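Local coordinates for putative aspartyl-tRNA synthetase (Leishmania major, PDB 6OD8), which probably joins L-aspartate to tRNA(Asp) at the expense of ATP, as a class II aminoacyl-tRNA synthetase found in the cytoplasm, at residues V392-M395 against D396-M399; S333-N336 against Y337-R341; G479-I482 against S483-A486. One frame throughout, in Å; residues are numbered along the deposited sequence.

How the contacts relate
Three short local contacts follow one another along the chain, and none encloses or crosses another. Contact 2 comes first: it spans two successive turns of helix 325-342. Contact 1 follows and closes the tight loop between strands 391-392 and 400-403. Contact 3 comes last, within strand 480-487, just after the turn of its hairpin with strand 472-477. The helix lies between the other two sites. Met399 and Ser397 of contact 1 pack on Asn336, and one ethanediol touches contacts 1 and 2. Phe335 of contact 2 reaches Ile482 of contact 3. Contacts 1 and 3 do not touch; their nearest atoms are about 9 Å apart. All three belong to the class II synthetase region.

Contact 1: V392-M395 against D396-M399; sequences VHNM and DSRM. With EDO (1,2-ethanediol), chain H.
Arg398 presents the edge of its guanidinium group to the carbonyl oxygen of Met395, which lies in the plane of the group. NH1 of Arg398 donates to Met395 O at 2.8 Å, with 153° at the hydrogen. NE of Arg398 bonds to Leu365 O. In a second flat pair, Asn394 ND2 meets His393 ND1 at the ring edge, 3.0 Å away and close to both planes. This bond is nearly straight, at 173°. An ethanediol carbon lies obliquely to the same ring. The far nitrogen, NE2, makes a weak bond to Tyr68 of the second subunit.

Asn394 leans forward over the turn that follows it, with CG between the backbone N and the carbonyl carbon (chi1 66°). Its OD1 accepts Ser397 N at 2.8 Å and takes a weak bond from Asp396 N. The backbone completes an Asx motif: Arg398 N donates to Asn394 O at 3.1 Å. Met395 and Arg398 cross at about a right angle, Met395 CE lying 4.1 Å from Arg398 CD.

Water 1 joins His393 N to Met399 O. Water 2 links Asn394 N, Ser397 OG and Met399 N. Ethanediol O1, probably a crystallisation additive, bonds to Asn394 ND2 and Ser397 OG. The Asn394 amide is held at OD1 by Ser397 N, weakly by Asp396 N, and at ND2 by His393 ND1. This settles which end is oxygen and which nitrogen.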
# COMPACT_ATOMS: atom_id res chain seq x y z
N VAL A 392 27.73 16.28 -0.83
CA VAL A 392 26.27 16.27 -0.81
C VAL A 392 25.80 16.65 -2.21
O VAL A 392 26.53 17.31 -2.95
CB VAL A 392 25.69 17.24 0.25
CG1 VAL A 392 26.24 16.90 1.64
CG2 VAL A 392 25.97 18.68 -0.11
N HIS A 393 24.61 16.18 -2.59
CA HIS A 393 24.08 16.60 -3.88
C HIS A 393 23.85 18.11 -3.91
O HIS A 393 24.23 18.79 -4.87
CB HIS A 393 22.80 15.85 -4.22
CG HIS A 393 22.25 16.22 -5.57
ND1 HIS A 393 21.24 17.14 -5.73
CD2 HIS A 393 22.66 15.90 -6.82
CE1 HIS A 393 21.01 17.32 -7.02
NE2 HIS A 393 21.86 16.58 -7.70
N ASN A 394 23.24 18.67 -2.85
CA ASN A 394 22.77 20.05 -2.93
C ASN A 394 22.67 20.66 -1.53
O ASN A 394 22.65 19.95 -0.53
CB ASN A 394 21.40 20.16 -3.65
CG ASN A 394 20.27 19.49 -2.88
OD1 ASN A 394 19.79 20.01 -1.86
ND2 ASN A 394 19.80 18.36 -3.38
N MET A 395 22.60 21.99 -1.49
CA MET A 395 22.61 22.68 -0.21
C MET A 395 21.25 22.70 0.48
O MET A 395 21.15 23.23 1.59
CB MET A 395 23.14 24.10 -0.38
CG MET A 395 24.63 24.17 -0.71
SD MET A 395 25.64 23.35 0.54
CE MET A 395 25.18 24.27 2.01
N ASP A 396 20.21 22.16 -0.16
CA ASP A 396 18.90 22.06 0.47
C ASP A 396 18.75 20.81 1.34
O ASP A 396 18.38 20.91 2.51
CB ASP A 396 17.81 22.10 -0.61
CG ASP A 396 16.44 21.73 -0.07
OD1 ASP A 396 15.86 20.72 -0.52
OD2 ASP A 396 15.96 22.44 0.84
N SER A 397 19.03 19.62 0.80
CA SER A 397 18.91 18.41 1.62
C SER A 397 20.21 18.02 2.32
O SER A 397 20.16 17.37 3.37
CB SER A 397 18.41 17.24 0.77
OG SER A 397 19.31 16.89 -0.26
N ARG A 398 21.37 18.38 1.76
CA ARG A 398 22.65 18.29 2.49
C ARG A 398 22.90 16.87 3.02
O ARG A 398 23.35 16.68 4.16
CB ARG A 398 22.71 19.32 3.62
CG ARG A 398 22.57 20.78 3.13
CD ARG A 398 22.83 21.80 4.25
NE ARG A 398 21.89 21.73 5.38
CZ ARG A 398 20.66 22.23 5.35
NH1 ARG A 398 20.22 22.83 4.25
NH2 ARG A 398 19.87 22.15 6.42
N MET A 399 22.64 15.87 2.18
CA MET A 399 22.72 14.48 2.59
C MET A 399 24.04 13.86 2.15
O MET A 399 24.39 13.88 0.96
CB MET A 399 21.51 13.71 2.06
CG MET A 399 20.26 14.14 2.83
SD MET A 399 18.69 13.58 2.10
CE MET A 399 18.70 11.91 2.63
C1 EDO H . 18.92 14.83 -2.55
O1 EDO H . 18.07 15.99 -2.53
C2 EDO H . 19.39 14.52 -3.97
O2 EDO H . 18.31 14.69 -4.89
O HOH W 1 23.06 14.35 -1.17
O HOH W 2 21.97 16.69 -0.71

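Contact 2: S333-N336 against Y337-R341; sequences SLFN and YIFER. With EDO (1,2-ethanediol), chain I; EDO (1,2-ethanediol), chain H.
Regular alpha-helical bonds link the two segments: N of Tyr337, Ile338, Phe339 and Glu340 each donate to O of Ser333, Leu334, Phe335 and Asn336 in turn, at 2.9 to 3.1 Å. On the buried side, Leu334 and Ile338 lie side by side and point the same way. Leu334 CD1 and Ile338 CD1 are 3.8 Å apart. Phe335 CD1 meets Phe339 CZ at 3.6 Å, and the two ring planes stand at 46°.

The polar side is bridged by water. Water 3 donates to both Asn336 OD1 and Glu340 OE1. Trp363 NE1 is a further partner of Asn336 OD1. O2 of an ethanediol donates to Glu340 OE2 at 2.7 Å. Arg341 lays its guanidinium over Tyr337, with Tyr337 CE1 above the centre of one face and the ethanediol on the other. Arg341 NH1 donates to Tyr337 O at 3.3 Å. That oxygen receives Arg341 N from the opposite face of its plane.

This is a helix packed on one face of the mainly antiparallel sheet of the class II synthetase catalytic domain. Leu334, Phe335 and Phe339 pack on strands 472-477 and 523-529 of that sheet.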
# COMPACT_ATOMS: atom_id res chain seq x y z
N SER A 333 15.96 12.30 -1.94
CA SER A 333 14.84 13.23 -1.86
C SER A 333 13.65 12.57 -1.17
O SER A 333 12.92 13.22 -0.42
CB SER A 333 14.44 13.71 -3.26
OG SER A 333 15.51 14.40 -3.88
N LEU A 334 13.46 11.26 -1.42
CA LEU A 334 12.37 10.52 -0.78
C LEU A 334 12.56 10.47 0.73
O LEU A 334 11.63 10.72 1.50
CB LEU A 334 12.31 9.10 -1.36
CG LEU A 334 11.51 8.06 -0.60
CD1 LEU A 334 10.03 8.40 -0.67
CD2 LEU A 334 11.74 6.65 -1.16
N PHE A 335 13.77 10.14 1.18
CA PHE A 335 13.99 10.09 2.62
C PHE A 335 13.89 11.48 3.23
O PHE A 335 13.35 11.63 4.33
CB PHE A 335 15.35 9.43 2.94
CG PHE A 335 15.29 7.92 3.09
CD1 PHE A 335 14.87 7.34 4.28
CD2 PHE A 335 15.65 7.09 2.04
CE1 PHE A 335 14.80 5.95 4.41
CE2 PHE A 335 15.59 5.70 2.17
CZ PHE A 335 15.18 5.14 3.36
N ASN A 336 14.41 12.51 2.55
CA ASN A 336 14.28 13.87 3.06
C ASN A 336 12.82 14.22 3.27
O ASN A 336 12.44 14.73 4.32
CB ASN A 336 14.93 14.86 2.09
CG ASN A 336 14.97 16.27 2.63
OD1 ASN A 336 15.43 16.52 3.74
ND2 ASN A 336 14.50 17.21 1.83
N TYR A 337 11.99 13.94 2.26
CA TYR A 337 10.56 14.23 2.34
C TYR A 337 9.92 13.55 3.54
O TYR A 337 9.15 14.17 4.29
CB TYR A 337 9.91 13.76 1.03
CG TYR A 337 8.41 13.96 0.88
CD1 TYR A 337 7.91 15.06 0.19
CD2 TYR A 337 7.50 13.02 1.37
CE1 TYR A 337 6.53 15.24 0.00
CE2 TYR A 337 6.12 13.20 1.19
CZ TYR A 337 5.64 14.31 0.52
OH TYR A 337 4.27 14.49 0.33
N ILE A 338 10.21 12.26 3.73
CA ILE A 338 9.62 11.49 4.82
C ILE A 338 10.06 12.07 6.17
O ILE A 338 9.22 12.35 7.04
CB ILE A 338 9.99 10.00 4.68
CG1 ILE A 338 9.30 9.41 3.45
CG2 ILE A 338 9.63 9.20 5.95
CD1 ILE A 338 9.73 7.98 3.10
N PHE A 339 11.36 12.26 6.35
CA PHE A 339 11.89 12.72 7.63
C PHE A 339 11.37 14.10 7.98
O PHE A 339 11.06 14.40 9.14
CB PHE A 339 13.43 12.76 7.59
CG PHE A 339 14.08 11.40 7.54
CD1 PHE A 339 13.46 10.30 8.09
CD2 PHE A 339 15.35 11.25 6.96
CE1 PHE A 339 14.08 9.06 8.06
CE2 PHE A 339 15.98 10.02 6.93
CZ PHE A 339 15.33 8.91 7.48
N GLU A 340 11.29 14.98 6.98
CA GLU A 340 10.78 16.32 7.24
C GLU A 340 9.32 16.30 7.69
O GLU A 340 8.93 17.08 8.56
CB GLU A 340 10.96 17.16 5.98
CG GLU A 340 10.18 18.44 5.89
CD GLU A 340 10.33 19.09 4.52
OE1 GLU A 340 11.46 19.04 3.96
OE2 GLU A 340 9.33 19.62 3.99
N ARG A 341 8.53 15.38 7.15
CA ARG A 341 7.12 15.31 7.54
C ARG A 341 6.94 14.53 8.85
O ARG A 341 6.09 14.90 9.67
CB ARG A 341 6.31 14.71 6.39
CG ARG A 341 6.05 15.81 5.35
CD ARG A 341 5.57 15.33 4.02
NE ARG A 341 5.46 16.48 3.11
CZ ARG A 341 6.50 17.13 2.59
NH1 ARG A 341 7.75 16.77 2.87
NH2 ARG A 341 6.29 18.18 1.80
C1 EDO I . 5.31 19.10 6.12
O1 EDO I . 4.86 20.05 5.14
C2 EDO I . 6.59 19.60 6.77
O2 EDO I . 7.44 20.19 5.77
C1 EDO H . 18.92 14.83 -2.55
O1 EDO H . 18.07 15.99 -2.53
C2 EDO H . 19.39 14.52 -3.97
O2 EDO H . 18.31 14.69 -4.89
O HOH W 3 13.79 18.75 4.93

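Contact 3: G479-I482 against S483-A486; sequences GEEI and SSGA
The backbone kinks between Ile482 and Ser483, and the short strand axes on the two sides differ by 56° in direction. Ile482 departs from the extended form (psi -21°), whereas Ser483 is extended again. Both residues make backbone bonds to Met475 of the partner strand.

The side chain of Ile482 packs into the core on Val533 and Leu536 of helix 530-538 and on Ile528 of strand 523-529, while Ser483 OG bonds to Gly527 O on that same strand.

Two residues facing one is a classic beta bulge. It sits in the hairpin of strands 472-477 and 480-487, within the mainly antiparallel sheet of the class II synthetase fold. Helix 530-538 begins in the stretch with the sequence of class II motif 3, and the carboxylate of Glu480 forms salt bridges with Arg532 of this helix and with Lys431.

Glu481 arches over the kink. Its CG is anti to the backbone N (chi1 -172°), and a bend at the next bond brings the carboxylate forward along the strand. Glu481 OE2 comes to 3.3 Å from Ser483 C and 3.0 Å from Ser484 OG. Ser484 OG lies between Glu481 OE2 and Asp474 OD1 of strand 472-477, two acceptors for one hydroxyl proton.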
# COMPACT_ATOMS: atom_id res chain seq x y z
N GLY A 479 23.90 4.13 11.90
CA GLY A 479 24.93 3.11 11.79
C GLY A 479 24.46 1.75 11.32
O GLY A 479 25.22 0.78 11.43
N GLU A 480 23.24 1.65 10.80
CA GLU A 480 22.70 0.37 10.35
C GLU A 480 22.08 0.53 8.97
O GLU A 480 21.40 1.52 8.70
CB GLU A 480 21.66 -0.16 11.36
CG GLU A 480 22.27 -0.31 12.74
CD GLU A 480 21.38 -1.10 13.69
OE1 GLU A 480 20.78 -2.11 13.26
OE2 GLU A 480 21.30 -0.70 14.86
N GLU A 481 22.35 -0.47 8.12
CA GLU A 481 21.90 -0.44 6.74
C GLU A 481 20.37 -0.43 6.67
O GLU A 481 19.70 -1.24 7.32
CB GLU A 481 22.46 -1.67 5.99
CG GLU A 481 22.23 -1.67 4.49
CD GLU A 481 20.97 -2.43 4.06
OE1 GLU A 481 20.39 -3.16 4.89
OE2 GLU A 481 20.57 -2.29 2.88
N ILE A 482 19.82 0.48 5.89
CA ILE A 482 18.37 0.56 5.73
C ILE A 482 17.92 0.35 4.28
O ILE A 482 16.78 -0.08 4.05
CB ILE A 482 17.81 1.90 6.28
CG1 ILE A 482 16.27 1.90 6.31
CG2 ILE A 482 18.30 3.08 5.44
CD1 ILE A 482 15.66 0.81 7.22
N SER A 483 18.79 0.55 3.29
CA SER A 483 18.38 0.42 1.90
C SER A 483 19.62 0.25 1.03
O SER A 483 20.64 0.88 1.28
CB SER A 483 17.57 1.64 1.44
OG SER A 483 17.10 1.50 0.09
N SER A 484 19.51 -0.63 0.03
CA SER A 484 20.52 -0.79 -1.01
C SER A 484 19.90 -0.40 -2.34
O SER A 484 18.78 -0.84 -2.65
CB SER A 484 21.01 -2.24 -1.07
OG SER A 484 21.65 -2.61 0.13
N GLY A 485 20.59 0.43 -3.12
CA GLY A 485 20.15 0.79 -4.46
C GLY A 485 21.23 0.52 -5.48
O GLY A 485 22.42 0.52 -5.17
N ALA A 486 20.80 0.29 -6.73
CA ALA A 486 21.79 0.01 -7.77
C ALA A 486 21.19 0.15 -9.15
O ALA A 486 19.97 0.04 -9.34
CB ALA A 486 22.36 -1.40 -7.64